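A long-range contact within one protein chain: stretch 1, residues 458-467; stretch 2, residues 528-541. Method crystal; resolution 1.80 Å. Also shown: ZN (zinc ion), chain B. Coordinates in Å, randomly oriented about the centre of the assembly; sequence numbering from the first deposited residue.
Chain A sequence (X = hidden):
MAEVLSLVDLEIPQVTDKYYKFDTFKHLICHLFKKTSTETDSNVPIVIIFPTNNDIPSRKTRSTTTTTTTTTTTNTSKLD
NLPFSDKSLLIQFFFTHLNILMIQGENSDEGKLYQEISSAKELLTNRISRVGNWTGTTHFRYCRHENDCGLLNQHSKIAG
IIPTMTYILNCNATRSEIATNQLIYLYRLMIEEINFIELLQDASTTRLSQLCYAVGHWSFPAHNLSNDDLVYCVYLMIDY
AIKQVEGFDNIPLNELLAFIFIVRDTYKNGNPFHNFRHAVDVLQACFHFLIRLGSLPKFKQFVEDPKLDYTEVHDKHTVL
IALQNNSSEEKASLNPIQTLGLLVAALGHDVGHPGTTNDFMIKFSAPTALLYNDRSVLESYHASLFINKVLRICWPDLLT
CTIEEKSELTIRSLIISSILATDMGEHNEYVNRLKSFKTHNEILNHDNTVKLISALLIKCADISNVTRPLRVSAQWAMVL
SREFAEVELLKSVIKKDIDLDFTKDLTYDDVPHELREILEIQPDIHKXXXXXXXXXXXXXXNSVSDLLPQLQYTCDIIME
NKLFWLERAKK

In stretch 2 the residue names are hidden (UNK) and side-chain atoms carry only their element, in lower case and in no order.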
# COMPACT_ATOMS: atom_id res chain seq x y z
N ILE A 458 -14.57 3.78 -1.77
CA ILE A 458 -13.18 3.45 -2.07
C ILE A 458 -12.78 4.04 -3.42
O ILE A 458 -11.67 4.49 -3.58
CB ILE A 458 -12.91 1.93 -1.98
CG1 ILE A 458 -11.40 1.65 -1.85
CG2 ILE A 458 -13.51 1.19 -3.18
CD1 ILE A 458 -11.08 0.19 -1.59
N LYS A 459 -13.70 4.09 -4.40
CA LYS A 459 -13.39 4.75 -5.67
C LYS A 459 -13.05 6.22 -5.49
O LYS A 459 -12.10 6.73 -6.09
CB LYS A 459 -14.56 4.63 -6.66
CG LYS A 459 -14.57 3.32 -7.43
CD LYS A 459 -15.78 3.21 -8.35
CE LYS A 459 -15.75 4.25 -9.46
NZ LYS A 459 -14.46 4.29 -10.19
N CYS A 460 -13.86 6.90 -4.69
CA CYS A 460 -13.66 8.33 -4.43
C CYS A 460 -12.33 8.54 -3.70
O CYS A 460 -11.53 9.40 -4.08
CB CYS A 460 -14.83 8.88 -3.61
SG CYS A 460 -16.34 9.16 -4.59
N ALA A 461 -12.08 7.72 -2.68
CA ALA A 461 -10.81 7.78 -1.93
C ALA A 461 -9.60 7.56 -2.83
O ALA A 461 -8.62 8.31 -2.76
CB ALA A 461 -10.82 6.76 -0.81
N ASP A 462 -9.68 6.55 -3.70
CA ASP A 462 -8.55 6.24 -4.58
C ASP A 462 -8.20 7.39 -5.53
O ASP A 462 -7.02 7.58 -5.85
CB ASP A 462 -8.85 4.97 -5.37
CG ASP A 462 -7.63 4.42 -6.08
OD1 ASP A 462 -6.48 4.50 -5.55
OD2 ASP A 462 -7.84 3.87 -7.17
N ILE A 463 -9.20 8.16 -5.98
CA ILE A 463 -8.93 9.28 -6.89
C ILE A 463 -9.10 10.64 -6.19
O ILE A 463 -9.45 11.64 -6.83
CB ILE A 463 -9.80 9.22 -8.19
CG1 ILE A 463 -11.29 9.35 -7.89
CG2 ILE A 463 -9.53 7.92 -8.94
CD1 ILE A 463 -12.10 9.80 -9.10
N SER A 464 -8.81 10.68 -4.90
CA SER A 464 -9.10 11.86 -4.07
C SER A 464 -8.04 12.96 -4.16
O SER A 464 -8.22 14.02 -3.56
CB SER A 464 -9.30 11.44 -2.61
OG SER A 464 -8.10 10.95 -2.06
N ASN A 465 -6.95 12.73 -4.90
CA ASN A 465 -5.89 13.72 -5.00
C ASN A 465 -6.40 15.08 -5.46
O ASN A 465 -5.97 16.11 -4.93
CB ASN A 465 -4.80 13.27 -5.96
CG ASN A 465 -3.95 12.13 -5.42
OD1 ASN A 465 -4.11 11.68 -4.28
ND2 ASN A 465 -3.03 11.67 -6.24
N VAL A 466 -7.30 15.09 -6.44
CA VAL A 466 -7.89 16.35 -6.94
C VAL A 466 -8.87 17.01 -5.95
O VAL A 466 -9.21 18.19 -6.15
CB VAL A 466 -8.58 16.19 -8.32
CG1 VAL A 466 -7.56 15.79 -9.37
CG2 VAL A 466 -9.74 15.21 -8.27
N THR A 467 -9.33 16.27 -4.94
CA THR A 467 -10.21 16.78 -3.89
C THR A 467 -9.49 17.27 -2.62
O THR A 467 -10.13 17.79 -1.71
CB THR A 467 -11.27 15.74 -3.45
OG1 THR A 467 -10.66 14.70 -2.68
CG2 THR A 467 -11.98 15.13 -4.66
N UNK A 528 -2.80 18.00 -16.97
CA UNK A 528 -3.15 16.68 -16.43
C UNK A 528 -4.35 16.75 -15.51
O UNK A 528 -5.23 15.89 -15.55
N UNK A 529 -4.40 17.79 -14.69
CA UNK A 529 -5.45 17.95 -13.68
C UNK A 529 -6.81 18.32 -14.29
O UNK A 529 -7.85 17.82 -13.85
o UNK A 529 -4.74 17.32 -10.16
c UNK A 529 -3.89 17.42 -11.04
c UNK A 529 -3.77 18.68 -11.87
c UNK A 529 -5.05 19.00 -12.64
n UNK A 529 -3.05 16.44 -11.33
N UNK A 530 -6.80 19.19 -15.29
CA UNK A 530 -8.04 19.57 -15.99
C UNK A 530 -8.61 18.36 -16.72
O UNK A 530 -9.79 18.05 -16.57
c UNK A 530 -9.04 20.97 -17.85
c UNK A 530 -7.81 20.74 -16.98
c UNK A 530 -6.76 23.08 -17.05
c UNK A 530 -7.46 22.02 -16.21
N UNK A 531 -7.76 17.66 -17.47
CA UNK A 531 -8.14 16.42 -18.16
C UNK A 531 -8.86 15.48 -17.19
O UNK A 531 -9.99 15.06 -17.45
c UNK A 531 -7.54 13.11 -21.41
c UNK A 531 -7.44 12.02 -19.28
c UNK A 531 -6.89 15.75 -18.75
c UNK A 531 -7.15 14.42 -19.42
c UNK A 531 -7.31 14.33 -20.80
c UNK A 531 -7.21 13.24 -18.67
c UNK A 531 -7.61 11.95 -20.66
N UNK A 532 -8.21 15.18 -16.06
CA UNK A 532 -8.73 14.20 -15.11
C UNK A 532 -10.01 14.65 -14.40
O UNK A 532 -10.93 13.85 -14.20
c UNK A 532 -8.30 10.30 -12.86
c UNK A 532 -8.86 10.52 -11.62
c UNK A 532 -7.67 13.83 -14.06
c UNK A 532 -7.91 11.37 -13.65
c UNK A 532 -9.04 11.82 -11.16
c UNK A 532 -8.07 12.68 -13.20
c UNK A 532 -8.64 12.89 -11.95
N UNK A 533 -10.08 15.93 -14.02
CA UNK A 533 -11.27 16.47 -13.36
C UNK A 533 -12.49 16.45 -14.29
O UNK A 533 -13.57 16.03 -13.88
c UNK A 533 -11.02 17.90 -12.84
c UNK A 533 -9.37 19.19 -11.38
c UNK A 533 -10.05 17.87 -11.65
c UNK A 533 -12.34 18.56 -12.42
N UNK A 534 -12.31 16.89 -15.53
CA UNK A 534 -13.41 16.90 -16.49
C UNK A 534 -13.88 15.50 -16.86
O UNK A 534 -15.06 15.19 -16.79
c UNK A 534 -13.02 17.68 -17.76
o UNK A 534 -13.87 19.70 -16.79
c UNK A 534 -13.05 19.18 -17.56
n UNK A 534 -12.17 19.90 -18.25
N UNK A 535 -12.93 14.64 -17.23
CA UNK A 535 -13.28 13.32 -17.76
C UNK A 535 -13.64 12.28 -16.69
O UNK A 535 -14.31 11.31 -17.02
c UNK A 535 -10.64 13.60 -20.54
c UNK A 535 -12.05 13.63 -19.97
c UNK A 535 -13.06 13.15 -21.01
c UNK A 535 -12.16 12.81 -18.67
N UNK A 536 -13.22 12.47 -15.44
CA UNK A 536 -13.53 11.49 -14.37
C UNK A 536 -14.06 12.07 -13.04
O UNK A 536 -15.15 11.71 -12.61
c UNK A 536 -10.58 9.98 -15.80
c UNK A 536 -12.67 8.83 -15.80
c UNK A 536 -12.31 10.61 -14.07
c UNK A 536 -11.85 9.79 -15.25
c UNK A 536 -12.26 8.07 -16.89
c UNK A 536 -10.16 9.23 -16.88
c UNK A 536 -11.00 8.27 -17.43
N UNK A 537 -13.30 12.95 -12.40
CA UNK A 537 -13.54 13.30 -11.00
C UNK A 537 -14.83 14.10 -10.77
O UNK A 537 -15.66 13.72 -9.93
c UNK A 537 -12.36 14.06 -10.42
N UNK A 538 -14.97 15.21 -11.49
CA UNK A 538 -16.13 16.09 -11.33
C UNK A 538 -17.42 15.29 -11.30
O UNK A 538 -18.21 15.42 -10.38
o UNK A 538 -16.06 19.52 -13.89
o UNK A 538 -17.33 20.62 -12.49
c UNK A 538 -16.17 17.15 -12.43
c UNK A 538 -16.83 19.56 -12.91
c UNK A 538 -17.18 18.27 -12.19
N UNK A 539 -17.61 14.43 -12.30
CA UNK A 539 -18.84 13.64 -12.41
C UNK A 539 -19.05 12.63 -11.29
O UNK A 539 -20.17 12.49 -10.79
o UNK A 539 -19.75 14.95 -14.74
c UNK A 539 -19.14 13.89 -14.91
c UNK A 539 -18.91 12.93 -13.76
n UNK A 539 -18.65 13.53 -16.09
N UNK A 540 -17.99 11.93 -10.89
CA UNK A 540 -18.12 10.92 -9.82
C UNK A 540 -18.44 11.57 -8.48
O UNK A 540 -19.34 11.11 -7.76
c UNK A 540 -16.84 9.04 -8.57
c UNK A 540 -15.45 8.46 -8.36
c UNK A 540 -16.83 10.09 -9.69
c UNK A 540 -17.84 7.93 -8.84
N UNK A 541 -17.70 12.60 -8.11
CA UNK A 541 -17.90 13.24 -6.81
C UNK A 541 -19.27 13.95 -6.73
O UNK A 541 -20.01 13.77 -5.76
c UNK A 541 -15.52 13.44 -5.98
c UNK A 541 -15.46 12.99 -4.67
c UNK A 541 -16.74 14.17 -6.47
c UNK A 541 -14.45 13.16 -6.83
c UNK A 541 -13.29 12.04 -5.06
c UNK A 541 -14.35 12.30 -4.21
c UNK A 541 -13.34 12.47 -6.37
ZN ZN B . -4.81 3.28 -5.67
O HOH W 1 -5.90 2.01 -7.05
O HOH W 2 -4.06 4.26 -7.51

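Position 528 has no side-chain atoms, which makes it Gly-528. Position 529 carries three carbons, the third bearing one oxygen and one nitrogen: an amide on a two-carbon stem, Gln-529. Its CB lies sideways to stretch 1, but the end comes nearer, with OE1 3.3 Å from Val-466 CG1.

Position 530 has four carbons forked at the first, one arm two carbons long, and is out of reach: Ile-530. Position 531, one carbon then a six-carbon ring, also touches nothing: Phe-531. Position 532 has the same atoms but points toward stretch 1. The ring has no oxygen, so this is Phe-532; its CZ is 3.8 Å from Ile-463 CB, which sits at the ring edge, and its CD2 is 4.0 Å from Val-466 CG1.

Position 533 repeats the fork at the first carbon with one longer arm, hence Ile-533, whose CG1 is 4.0 Å from Val-466 CG1. Position 534 has two carbons, the second with one oxygen and one nitrogen, and makes no contact: Asn-534. Position 535, four carbons forked at the second, is likewise remote: Leu-535. At 536 a single carbon leads to a six-carbon ring, Phe-536; CB points toward stretch 1 but the end leads away.

Position 537 has one side-chain carbon, so it is Ala-537. Its CB lies 3.6 Å from Val-466 CG2, a close approach for a short side chain. Position 538 has three carbons, the third with two oxygens, and points away: Glu-538. Position 539, two carbons ending in one oxygen and one nitrogen, is Asn-539, out of reach.

Position 540 has four carbons forked at the second and points toward stretch 1: Leu-540. Its CD2 is 3.7 Å from Ile-463 CD1 and 3.9 Å from Cys-460 SG. Position 541, one carbon and an all-carbon six-membered ring, is Phe-541. Cys-460 SG lies over one face, 4.2 Å from the ring centroid and 28° off the normal; Thr-467 CG2 lies over the opposite face, 3.5 Å from the centroid and 18° off, a CH-pi contact.

No hydrogen bond crosses the stretches, so the 587 Å² buried between them rests on packing. The helices run at 134°, and CA pairing descends in order: Cys-460 with Phe-541, Ile-463 with Ala-537, Val-466 with Ile-533. Thr-467 OG1 donates to Ser-464 O (2.7 Å), satisfying its hydroxyl within stretch 1 while its methyl meets the ring.

Stretch 2 (528-541) GQIFFINLFAENLF
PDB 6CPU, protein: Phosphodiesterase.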